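Local coordinates for protein crustacyanin-C1 subunit (PDB 1I4U) that binds the carotenoid astaxanthin, as a lipocalin subunit of the crustacyanin complexes that give the lobster carapace its blue colour, at residues A[114-120]-A[131-137]. Numbering follows the deposited sequence.
Sequences NYACLYS and DFSFIFS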
loop_
_atom_site.group_PDB
_atom_site.type_symbol
_atom_site.label_atom_id
_atom_site.label_comp_id
_atom_site.label_asym_id
_atom_site.label_seq_id
_atom_site.Cartn_x
_atom_site.Cartn_y
_atom_site.Cartn_z
ATOM N N ASN A 114 27.453 5.218 -4.779
ATOM C CA ASN A 114 27.608 5.758 -3.440
ATOM C C ASN A 114 26.267 5.902 -2.719
ATOM O O ASN A 114 26.144 5.512 -1.553
ATOM C CB ASN A 114 28.302 7.116 -3.463
ATOM C CG ASN A 114 29.709 6.959 -4.001
ATOM O OD1 ASN A 114 30.604 6.571 -3.230
ATOM N ND2 ASN A 114 29.879 7.197 -5.268
ATOM N N TYR A 115 25.276 6.515 -3.393
ATOM C CA TYR A 115 24.055 6.893 -2.696
ATOM C C TYR A 115 22.840 6.735 -3.566
ATOM O O TYR A 115 22.939 6.777 -4.784
ATOM C CB TYR A 115 24.204 8.374 -2.229
ATOM C CG TYR A 115 24.098 9.362 -3.345
ATOM C CD1 TYR A 115 25.206 9.640 -4.140
ATOM C CD2 TYR A 115 22.902 9.999 -3.643
ATOM C CE1 TYR A 115 25.135 10.539 -5.171
ATOM C CE2 TYR A 115 22.832 10.889 -4.683
ATOM C CZ TYR A 115 23.939 11.153 -5.443
ATOM O OH TYR A 115 23.924 12.038 -6.511
ATOM N N ALA A 116 21.681 6.729 -2.894
ATOM C CA ALA A 116 20.391 6.845 -3.528
ATOM C C ALA A 116 19.435 7.597 -2.596
ATOM O O ALA A 116 19.489 7.456 -1.362
ATOM C CB ALA A 116 19.793 5.510 -3.915
ATOM N N CYS A 117 18.595 8.441 -3.201
ATOM C CA CYS A 117 17.609 9.235 -2.501
ATOM C C CYS A 117 16.235 8.725 -2.976
ATOM O O CYS A 117 15.924 8.870 -4.156
ATOM C CB CYS A 117 17.771 10.714 -2.813
ATOM S SG CYS A 117 19.482 11.338 -2.943
ATOM N N LEU A 118 15.478 8.137 -2.051
ATOM C CA LEU A 118 14.217 7.456 -2.406
ATOM C C LEU A 118 13.020 8.145 -1.806
ATOM O O LEU A 118 13.096 8.702 -0.694
ATOM C CB LEU A 118 14.260 6.024 -1.902
ATOM C CG LEU A 118 15.535 5.229 -2.261
ATOM C CD1 LEU A 118 15.402 3.817 -1.660
ATOM C CD2 LEU A 118 15.801 5.276 -3.735
ATOM N N TYR A 119 11.900 8.087 -2.517
ATOM C CA TYR A 119 10.709 8.816 -2.114
ATOM C C TYR A 119 9.433 8.045 -2.434
ATOM O O TYR A 119 9.300 7.495 -3.536
ATOM C CB TYR A 119 10.693 10.152 -2.861
ATOM C CG TYR A 119 9.551 11.080 -2.486
ATOM C CD1 TYR A 119 9.478 11.603 -1.213
ATOM C CD2 TYR A 119 8.542 11.419 -3.375
ATOM C CE1 TYR A 119 8.464 12.447 -0.785
ATOM C CE2 TYR A 119 7.525 12.273 -2.976
ATOM C CZ TYR A 119 7.488 12.781 -1.690
ATOM O OH TYR A 119 6.460 13.629 -1.335
ATOM N N SER A 120 8.482 8.034 -1.515
ATOM C CA SER A 120 7.166 7.467 -1.698
ATOM C C SER A 120 6.129 8.460 -1.167
ATOM O O SER A 120 6.382 9.084 -0.136
ATOM C CB SER A 120 7.031 6.171 -0.912
ATOM O OG SER A 120 5.821 5.520 -1.179
ATOM N N ASP A 131 4.206 11.211 3.079
ATOM C CA ASP A 131 5.380 10.780 2.309
ATOM C C ASP A 131 6.459 10.242 3.242
ATOM O O ASP A 131 6.476 10.410 4.447
ATOM C CB ASP A 131 5.890 11.873 1.428
ATOM C CG ASP A 131 6.290 13.164 2.091
ATOM O OD1 ASP A 131 6.568 13.120 3.293
ATOM O OD2 ASP A 131 6.259 14.154 1.352
ATOM N N PHE A 132 7.290 9.464 2.577
ATOM C CA PHE A 132 8.269 8.590 3.203
ATOM C C PHE A 132 9.540 8.697 2.352
ATOM O O PHE A 132 9.499 8.373 1.173
ATOM C CB PHE A 132 7.785 7.120 3.317
ATOM C CG PHE A 132 6.473 7.087 4.098
ATOM C CD1 PHE A 132 6.469 7.247 5.460
ATOM C CD2 PHE A 132 5.271 6.980 3.459
ATOM C CE1 PHE A 132 5.258 7.312 6.155
ATOM C CE2 PHE A 132 4.044 7.020 4.115
ATOM C CZ PHE A 132 4.062 7.223 5.484
ATOM N N SER A 133 10.622 9.163 2.957
ATOM C CA SER A 133 11.856 9.419 2.275
ATOM C C SER A 133 12.977 8.618 2.954
ATOM O O SER A 133 12.941 8.329 4.146
ATOM C CB SER A 133 12.188 10.901 2.256
ATOM O OG SER A 133 11.182 11.655 1.616
ATOM N N PHE A 134 13.958 8.297 2.127
ATOM C CA PHE A 134 15.081 7.442 2.519
ATOM C C PHE A 134 16.351 7.917 1.851
ATOM O O PHE A 134 16.319 8.303 0.711
ATOM C CB PHE A 134 14.865 5.994 2.120
ATOM C CG PHE A 134 13.517 5.385 2.461
ATOM C CD1 PHE A 134 12.417 5.651 1.673
ATOM C CD2 PHE A 134 13.358 4.573 3.578
ATOM C CE1 PHE A 134 11.194 5.110 1.998
ATOM C CE2 PHE A 134 12.122 4.014 3.875
ATOM C CZ PHE A 134 11.043 4.303 3.089
ATOM N N ILE A 135 17.459 7.802 2.582
ATOM C CA ILE A 135 18.794 7.974 2.043
ATOM C C ILE A 135 19.462 6.616 2.154
ATOM O O ILE A 135 19.561 6.084 3.279
ATOM C CB ILE A 135 19.590 9.081 2.752
ATOM C CG1 ILE A 135 18.894 10.441 2.594
ATOM C CG2 ILE A 135 21.026 9.210 2.278
ATOM C CD1 ILE A 135 19.454 11.535 3.507
ATOM N N PHE A 136 19.867 6.071 1.027
ATOM C CA PHE A 136 20.608 4.815 0.957
ATOM C C PHE A 136 22.101 5.057 0.612
ATOM O O PHE A 136 22.411 6.012 -0.107
ATOM C CB PHE A 136 20.037 3.943 -0.135
ATOM C CG PHE A 136 18.806 3.112 0.090
ATOM C CD1 PHE A 136 17.967 3.287 1.190
ATOM C CD2 PHE A 136 18.471 2.103 -0.837
ATOM C CE1 PHE A 136 16.873 2.472 1.418
ATOM C CE2 PHE A 136 17.376 1.257 -0.613
ATOM C CZ PHE A 136 16.588 1.468 0.498
ATOM N N SER A 137 22.942 4.206 1.156
ATOM C CA SER A 137 24.378 4.243 0.944
ATOM C C SER A 137 24.886 2.876 0.521
ATOM O O SER A 137 24.360 1.859 0.931
ATOM C CB SER A 137 25.078 4.690 2.212
ATOM O OG SER A 137 26.498 4.733 2.018
#
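Tyr119 and Asp131 join their side chains across the two strands of an antiparallel hairpin: the phenol OH gives its proton to Asp131 OD2 at 2.7 Å. The oxygen is met on its anti side, slightly out of the carboxylate plane, and the ring and carboxylate planes stand 63° apart. With CG anti to the backbone N (chi1 -176°), Tyr119 places its phenol end beside Asp131, and Ser133 OG lies at the ring edge, 3.3 Å from CD1. The other carboxylate oxygen, OD1, forms a salt bridge with Arg163, so both oxygens of this buried acid are engaged, which probably favours its charged form.

Between the backbones, Ala116, Leu118 and Ser120 pair through two hydrogen bonds each with Phe136, Phe134 and Phe132. The Leu118 N to Phe134 O bond is nearly straight and 2.9 Å long, whereas Phe136 O receives Ala116 N from above its carbonyl plane.

The same three pairs direct their side chains to one face of the sheet, consistent with the barrel interior where lipocalins hold their ligand. There the methyl CD1 of Leu118 sits over the centre of the Phe136 ring, 3.4 Å from its centroid, a close CH-pi contact. Phe134 CD1 touches Leu118 CB at 4.0 Å.

In the lipocalin barrel this hairpin is flanked by strand 102-110 beside 115-123 and strand 33-41 beside 128-137. On the opposite face, the outside of the barrel, helix 144-156 packs against Tyr115, Cys117 and Ser133, tied down by the Cys117-Cys150 disulfide.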